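Local coordinates for protein afamin (Homo sapiens, PDB 6FAK) that carries hydrophobic molecules in body fluids, binding vitamin E and keeping lipidated Wnt proteins soluble and active, at residues N71-Q74 with E75-A79; P342-I346 with P347-R351. One frame throughout, in Å; residues are numbered along the deposited sequence. Where two conformers were deposited one is given.

Interaction 1: residues N71-Q74 with E75-A79; sequences NVLQ and EKICA
Asn-71 O accepts the backbone N-H of Glu-75, N to O 3.1 Å, the first of four i to i+4 bonds that run through about two turns of alpha-helix. The CB of Glu-75 packs against the same oxygen, while its chain, bent at chi2, carries the carboxylate away from 71-74 to a salt bridge between OE1 and Arg-100. One residue on, Val-72 O takes the N-H of Lys-76, N to O 3.1 Å, and CG of Lys-76 lies against that oxygen, 3.4 Å from Val-72 O. Leu-73 contributes both backbone and side chain: its O receives Ile-77 N at 3.0 Å, and its isobutyl group meets Ile-77 obliquely. With CG of Leu-73 anti to the backbone N (chi1 -179°) and Ile-77 CG1 beside its own N (chi1 -73°), the CD1 methyl of Ile-77 reaches back along the helix, 4.0 Å from Leu-73 CG and equally near CD2. Gln-74 O closes the series, accepting Cys-78 N at 2.9 Å; Cys-78 SG lies 3.3 Å from Gln-74 O and is bonded to Cys-93 in a disulfide. Helix 69-78 is packed on several sides by other helices of the first albumin domain. Leu-73 and Ile-77 both rest on Leu-45 of helix 39-58, where Val-72 also meets Tyr-52; on helix 22-33 Leu-73 meets Ala-29 and Ile-77 meets Phe-30. Round the helix, Gln-74 and Cys-78 touch Phe-104 of helix 97-106, and Asn-71 touches Arg-101 there.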
# COMPACT_ATOMS: atom_id res chain seq x y z
N ASN A 71 -11.16 -15.95 -16.16
CA ASN A 71 -11.79 -17.26 -16.32
C ASN A 71 -10.98 -18.15 -17.25
O ASN A 71 -10.83 -19.35 -16.97
CB ASN A 71 -13.28 -17.17 -16.72
CG ASN A 71 -14.19 -16.78 -15.54
OD1 ASN A 71 -13.83 -16.99 -14.36
ND2 ASN A 71 -15.38 -16.22 -15.84
N VAL A 72 -10.36 -17.57 -18.27
CA VAL A 72 -9.48 -18.33 -19.18
C VAL A 72 -8.20 -18.78 -18.48
O VAL A 72 -7.87 -19.95 -18.49
CB VAL A 72 -9.12 -17.54 -20.47
CG1 VAL A 72 -8.15 -18.35 -21.34
CG2 VAL A 72 -10.40 -17.22 -21.28
N LEU A 73 -7.50 -17.83 -17.85
CA LEU A 73 -6.24 -18.10 -17.12
C LEU A 73 -6.42 -19.13 -16.03
O LEU A 73 -5.61 -20.06 -15.90
CB LEU A 73 -5.75 -16.82 -16.47
CG LEU A 73 -4.43 -16.94 -15.69
CD1 LEU A 73 -3.29 -16.54 -16.63
CD2 LEU A 73 -4.51 -16.09 -14.43
N GLN A 74 -7.48 -18.98 -15.25
CA GLN A 74 -7.74 -19.87 -14.11
C GLN A 74 -8.14 -21.27 -14.59
O GLN A 74 -7.76 -22.28 -13.98
CB GLN A 74 -8.77 -19.26 -13.15
CG GLN A 74 -8.15 -18.06 -12.41
CD GLN A 74 -9.10 -17.23 -11.56
OE1 GLN A 74 -10.29 -17.58 -11.39
NE2 GLN A 74 -8.54 -16.17 -10.92
N GLU A 75 -8.86 -21.35 -15.72
CA GLU A 75 -9.12 -22.65 -16.34
C GLU A 75 -7.83 -23.36 -16.70
O GLU A 75 -7.65 -24.54 -16.39
CB GLU A 75 -10.01 -22.47 -17.58
CG GLU A 75 -10.25 -23.76 -18.33
CD GLU A 75 -11.24 -24.69 -17.63
OE1 GLU A 75 -11.89 -24.28 -16.62
OE2 GLU A 75 -11.38 -25.85 -18.12
N LYS A 76 -6.89 -22.63 -17.34
CA LYS A 76 -5.62 -23.24 -17.75
C LYS A 76 -4.74 -23.65 -16.58
O LYS A 76 -4.03 -24.64 -16.66
CB LYS A 76 -4.82 -22.29 -18.64
CG LYS A 76 -5.47 -21.90 -19.96
CD LYS A 76 -5.98 -23.11 -20.74
CE LYS A 76 -6.50 -22.75 -22.14
NZ LYS A 76 -6.87 -24.01 -22.87
N ILE A 77 -4.71 -22.85 -15.53
CA ILE A 77 -3.98 -23.22 -14.31
C ILE A 77 -4.58 -24.49 -13.69
O ILE A 77 -3.85 -25.42 -13.32
CB ILE A 77 -4.01 -22.06 -13.28
CG1 ILE A 77 -3.10 -20.93 -13.75
CG2 ILE A 77 -3.61 -22.52 -11.88
CD1 ILE A 77 -3.30 -19.66 -12.96
N CYS A 78 -5.90 -24.53 -13.58
CA CYS A 78 -6.63 -25.66 -12.96
C CYS A 78 -6.51 -26.97 -13.79
O CYS A 78 -6.60 -28.05 -13.24
CB CYS A 78 -8.10 -25.31 -12.79
SG CYS A 78 -8.41 -24.22 -11.37
N ALA A 79 -6.26 -26.82 -15.10
CA ALA A 79 -6.05 -27.95 -16.01
C ALA A 79 -4.66 -28.61 -15.99
O ALA A 79 -4.46 -29.62 -16.65
CB ALA A 79 -6.40 -27.52 -17.45

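Interaction 2: residues P342-I346 with P347-R351; sequences PDLSI and PELLR
Ser-345 OG approaches the Arg-351 guanidinium obliquely. Pro-347 O and Glu-348 N lie over the outer part of one face, each 3.6 Å above the plane; at its edge, in plane, lies Glu-348 OE1. Arg-351 grips this single oxygen side-on, NH2 to OE1 at 2.8 Å and NE to OE1 at 3.2 Å, both from the same face of the carboxylate. Ser-387 also bonds OE1, and Thr-384 bonds OE2. With an alanine here in place of Glu-348, Arg-351 NE and NH2 would probably lose this carboxylate, and Ser-387 and Thr-384 their partner. Asp-451 is a second salt-bridge partner of Arg-351 NH2. At the helix start, Ser-345 OG, turned between its N and carbonyl carbon (chi1 74°), accepts Glu-348 N at 3.0 Å and also bonds Asp-451. Ser-345 O takes Leu-349 N at 3.0 Å, and Ile-346 O takes Leu-350 N. Leu-344 CD1 touches Leu-349 CD2 at 3.8 Å. This is a serine N-cap, its side chain bonded to the N-H three residues on, with a proline two residues after the cap, opening helix 346-363 of the second albumin domain; Ile-346, Pro-347 and Leu-350 line the site of a bound polyether, probably from the crystallisation liquor.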
# COMPACT_ATOMS: atom_id res chain seq x y z
N PRO A 342 -6.89 21.73 -1.76
CA PRO A 342 -5.72 20.94 -2.13
C PRO A 342 -4.73 20.65 -1.01
O PRO A 342 -3.93 19.73 -1.15
CB PRO A 342 -5.03 21.80 -3.21
CG PRO A 342 -5.45 23.17 -2.93
CD PRO A 342 -6.87 23.04 -2.43
N ASP A 343 -4.79 21.42 0.08
CA ASP A 343 -3.93 21.24 1.27
C ASP A 343 -4.36 20.14 2.26
O ASP A 343 -3.64 19.88 3.24
CB ASP A 343 -3.79 22.57 2.02
CG ASP A 343 -5.15 23.21 2.40
OD1 ASP A 343 -6.15 23.22 1.60
OD2 ASP A 343 -5.17 23.79 3.51
N LEU A 344 -5.53 19.53 2.04
CA LEU A 344 -6.07 18.49 2.94
C LEU A 344 -5.74 17.10 2.44
O LEU A 344 -5.63 16.86 1.21
CB LEU A 344 -7.59 18.63 3.13
CG LEU A 344 -8.07 19.95 3.75
CD1 LEU A 344 -9.57 19.98 3.97
CD2 LEU A 344 -7.33 20.31 5.02
N SER A 345 -5.56 16.19 3.39
CA SER A 345 -5.38 14.78 3.08
C SER A 345 -6.70 14.15 2.61
O SER A 345 -7.76 14.64 2.88
CB SER A 345 -4.86 14.04 4.30
OG SER A 345 -5.86 13.86 5.28
N ILE A 346 -6.58 13.02 1.94
CA ILE A 346 -7.74 12.27 1.52
C ILE A 346 -8.57 11.80 2.72
O ILE A 346 -9.77 12.00 2.71
CB ILE A 346 -7.40 11.14 0.52
CG1 ILE A 346 -6.61 11.67 -0.71
CG2 ILE A 346 -8.65 10.44 0.05
CD1 ILE A 346 -7.26 12.81 -1.49
N PRO A 347 -7.94 11.21 3.78
CA PRO A 347 -8.71 10.84 4.98
C PRO A 347 -9.43 12.03 5.68
O PRO A 347 -10.57 11.90 6.11
CB PRO A 347 -7.66 10.17 5.90
CG PRO A 347 -6.56 9.78 5.03
CD PRO A 347 -6.57 10.67 3.81
N GLU A 348 -8.76 13.21 5.70
CA GLU A 348 -9.35 14.41 6.25
C GLU A 348 -10.59 14.81 5.43
O GLU A 348 -11.60 15.12 5.99
CB GLU A 348 -8.37 15.58 6.36
CG GLU A 348 -9.00 16.79 7.11
CD GLU A 348 -9.36 16.49 8.58
OE1 GLU A 348 -8.71 15.62 9.21
OE2 GLU A 348 -10.25 17.17 9.14
N LEU A 349 -10.50 14.77 4.11
CA LEU A 349 -11.67 15.10 3.27
C LEU A 349 -12.83 14.14 3.53
O LEU A 349 -13.94 14.56 3.60
CB LEU A 349 -11.32 15.07 1.82
CG LEU A 349 -10.34 16.17 1.39
CD1 LEU A 349 -9.76 15.86 0.05
CD2 LEU A 349 -11.01 17.53 1.41
N LEU A 350 -12.54 12.84 3.67
CA LEU A 350 -13.59 11.88 3.94
C LEU A 350 -14.18 12.02 5.33
O LEU A 350 -15.36 11.77 5.48
CB LEU A 350 -13.10 10.44 3.74
CG LEU A 350 -12.52 10.25 2.32
CD1 LEU A 350 -11.90 8.85 2.24
CD2 LEU A 350 -13.55 10.46 1.25
N ARG A 351 -13.38 12.40 6.35
CA ARG A 351 -13.92 12.73 7.64
C ARG A 351 -14.93 13.93 7.55
O ARG A 351 -16.01 13.88 8.15
CB ARG A 351 -12.81 13.01 8.68
CG ARG A 351 -12.05 11.74 9.07
CD ARG A 351 -11.12 12.04 10.22
NE ARG A 351 -9.93 12.75 9.79
CZ ARG A 351 -8.77 12.23 9.40
NH1 ARG A 351 -8.63 10.93 9.23
NH2 ARG A 351 -7.76 13.02 9.11

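Overall arrangement
Interaction 1 and interaction 2 lie in different albumin domains, the first and the second, on opposite sides of the chain's centre. Their centres are 42 Å apart and their nearest atoms about 28 Å, so they do not touch. Interaction 1 lies along a helix, 71-78 making up most of it; interaction 2 joins a loop to the first turn of helix 346-363. Interaction 2, its centre about 18 Å from the chain's centre against 28 Å for interaction 1, is the more buried. Ile-346 side-chain atoms lie about 4 Å from a polyether, and Lys-76 bonds a separate glycol, both probably crystallisation components. Neither contact falls within residues 194-298, the binding-pocket region for hydrophobic ligands.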